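PDB 3TY1: thioredoxin-like protein from Klebsiella pneumoniae subsp. pneumoniae MGH 78578, which is of unknown function but probably binds carbohydrate and may act as an aldose 1-epimerase. Local coordinates for residues G76-M81 with Y349-H353. Residues are numbered along the deposited sequence; the frame is centred on the assembly and turned at random.
Sequences GFGSRM and YTLLH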
loop_
_atom_site.group_PDB
_atom_site.type_symbol
_atom_site.label_atom_id
_atom_site.label_comp_id
_atom_site.label_asym_id
_atom_site.label_seq_id
_atom_site.Cartn_x
_atom_site.Cartn_y
_atom_site.Cartn_z
ATOM N N GLY A 76 32.505 -8.812 7.999
ATOM C CA GLY A 76 33.745 -9.504 7.718
ATOM C C GLY A 76 34.886 -8.984 8.561
ATOM O O GLY A 76 34.772 -7.939 9.221
ATOM N N PHE A 77 35.975 -9.732 8.550
ATOM C CA PHE A 77 37.202 -9.355 9.232
ATOM C C PHE A 77 37.010 -8.983 10.713
ATOM O O PHE A 77 37.693 -8.094 11.214
ATOM C CB PHE A 77 37.873 -8.221 8.448
ATOM C CG PHE A 77 38.145 -8.570 7.000
ATOM C CD1 PHE A 77 39.299 -9.277 6.649
ATOM C CD2 PHE A 77 37.230 -8.230 5.990
ATOM C CE1 PHE A 77 39.572 -9.593 5.308
ATOM C CE2 PHE A 77 37.477 -8.567 4.645
ATOM C CZ PHE A 77 38.664 -9.254 4.307
ATOM N N GLY A 78 36.069 -9.633 11.386
ATOM C CA GLY A 78 35.799 -9.384 12.805
ATOM C C GLY A 78 35.016 -8.108 13.087
ATOM O O GLY A 78 34.980 -7.642 14.213
ATOM N N SER A 79 34.372 -7.539 12.074
ATOM C CA SER A 79 33.658 -6.278 12.242
ATOM C C SER A 79 32.454 -6.263 11.297
ATOM O O SER A 79 32.082 -7.295 10.697
ATOM C CB SER A 79 34.630 -5.100 11.988
ATOM O OG SER A 79 34.051 -3.816 12.236
ATOM N N ARG A 80 31.839 -5.099 11.176
ATOM C CA ARG A 80 30.701 -4.932 10.277
ATOM C C ARG A 80 30.447 -3.492 9.988
ATOM O O ARG A 80 30.842 -2.629 10.765
ATOM C CB ARG A 80 29.408 -5.496 10.879
ATOM C CG ARG A 80 28.830 -4.695 12.008
ATOM C CD ARG A 80 27.359 -5.014 12.323
ATOM N NE ARG A 80 26.959 -4.053 13.362
ATOM C CZ ARG A 80 25.753 -3.951 13.929
ATOM N NH1 ARG A 80 24.739 -4.719 13.555
ATOM N NH2 ARG A 80 25.565 -3.037 14.871
HETATM N N MSE A 81 29.748 -3.256 8.876
HETATM C CA MSE A 81 29.176 -1.970 8.572
HETATM C C MSE A 81 27.674 -2.192 8.729
HETATM O O MSE A 81 27.062 -3.012 8.023
HETATM C CB MSE A 81 29.482 -1.507 7.139
HETATM C CG MSE A 81 30.966 -1.429 6.763
HETATM SE SE MSE A 81 31.075 -0.702 4.931
HETATM C CE MSE A 81 32.915 -1.117 4.762
ATOM N N TYR A 349 33.713 1.828 -0.527
ATOM C CA TYR A 349 33.549 1.567 0.904
ATOM C C TYR A 349 34.566 0.519 1.331
ATOM O O TYR A 349 34.690 -0.552 0.689
ATOM C CB TYR A 349 32.151 1.010 1.163
ATOM C CG TYR A 349 31.023 1.970 0.967
ATOM C CD1 TYR A 349 30.594 2.354 -0.322
ATOM C CD2 TYR A 349 30.376 2.524 2.062
ATOM C CE1 TYR A 349 29.540 3.272 -0.492
ATOM C CE2 TYR A 349 29.312 3.437 1.907
ATOM C CZ TYR A 349 28.913 3.805 0.621
ATOM O OH TYR A 349 27.868 4.693 0.487
ATOM N N THR A 350 35.345 0.834 2.366
ATOM C CA THR A 350 36.374 -0.063 2.810
ATOM C C THR A 350 36.181 -0.358 4.291
ATOM O O THR A 350 36.077 0.562 5.124
ATOM C CB THR A 350 37.782 0.515 2.592
ATOM O OG1 THR A 350 37.930 0.962 1.232
ATOM C CG2 THR A 350 38.868 -0.530 2.934
ATOM N N LEU A 351 36.193 -1.635 4.620
ATOM C CA LEU A 351 36.140 -2.083 6.001
ATOM C C LEU A 351 37.606 -2.179 6.486
ATOM O O LEU A 351 38.406 -3.028 6.044
ATOM C CB LEU A 351 35.390 -3.418 6.113
ATOM C CG LEU A 351 34.986 -3.816 7.556
ATOM C CD1 LEU A 351 34.079 -2.733 8.137
ATOM C CD2 LEU A 351 34.291 -5.166 7.608
ATOM N N LEU A 352 37.949 -1.271 7.390
ATOM C CA LEU A 352 39.294 -1.131 7.927
ATOM C C LEU A 352 39.364 -2.037 9.149
ATOM O O LEU A 352 38.527 -1.939 10.073
ATOM C CB LEU A 352 39.537 0.346 8.281
ATOM C CG LEU A 352 39.183 1.435 7.223
ATOM C CD1 LEU A 352 39.258 2.820 7.841
ATOM C CD2 LEU A 352 40.059 1.335 5.963
ATOM N N HIS A 353 40.292 -2.997 9.139
ATOM C CA HIS A 353 40.296 -4.041 10.195
ATOM C C HIS A 353 41.642 -4.184 10.904
ATOM O O HIS A 353 41.878 -5.180 11.565
ATOM C CB HIS A 353 39.804 -5.381 9.638
ATOM C CG HIS A 353 40.595 -5.898 8.466
ATOM N ND1 HIS A 353 41.693 -6.715 8.610
ATOM C CD2 HIS A 353 40.432 -5.719 7.132
ATOM C CE1 HIS A 353 42.180 -7.009 7.411
ATOM N NE2 HIS A 353 41.435 -6.411 6.495
HETATM O O HOH W 1 35.883 -2.449 10.737
#
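A tight beta hairpin of the six-stranded sheet packs against the end of strand 342-352, which belongs to the ten-stranded sheet of this beta supersandwich: its type I' turn, Gly76 to Ser79, puts the ring of Phe77 on that of His353. Both ends of the turn are tied, Ser79 N to Gly76 O at 2.9 Å and Gly76 N to Ser79 O. Phe77 and Gly78 both take positive phi, which glycine adopts readily and phenylalanine less so. The rings, flat and well suited to stacking, form an offset stack, centroids 4.3 Å apart and planes 12° from parallel; Phe77 CD1 lies over the middle of the imidazole, while CB adds a CH-pi contact to the same face. His353 has CG between its backbone N and carbonyl carbon (chi1 57°), which sets the imidazole face against the phenyl ring. Leu351 is buried between the two segments, its branched end dividing the contact: CD2 abuts Gly76 O at 3.2 Å, and CD1 lies 3.6 Å from Met81 CG. Met81, present as selenomethionine, long and unbranched, runs past Leu351 in the opposite direction, its chain extended through SE (chi3 -169°), carrying CE to the backbone at 3.3 Å from Leu351 N and against Leu351 CB. No direct hydrogen bond joins the segments; a water bridges them instead, 2.7 Å from Ser79 OG and donating to Leu352 O; serine, small enough for this buried position, offers it a hydroxyl. Strand 79-81 is an outermost strand of its sheet, bonded to strand 70-76 through Met81 and Ile74, whereas strand 342-352 runs between strands 189-198 and 285-291, with helix 355-369 packed on Leu352.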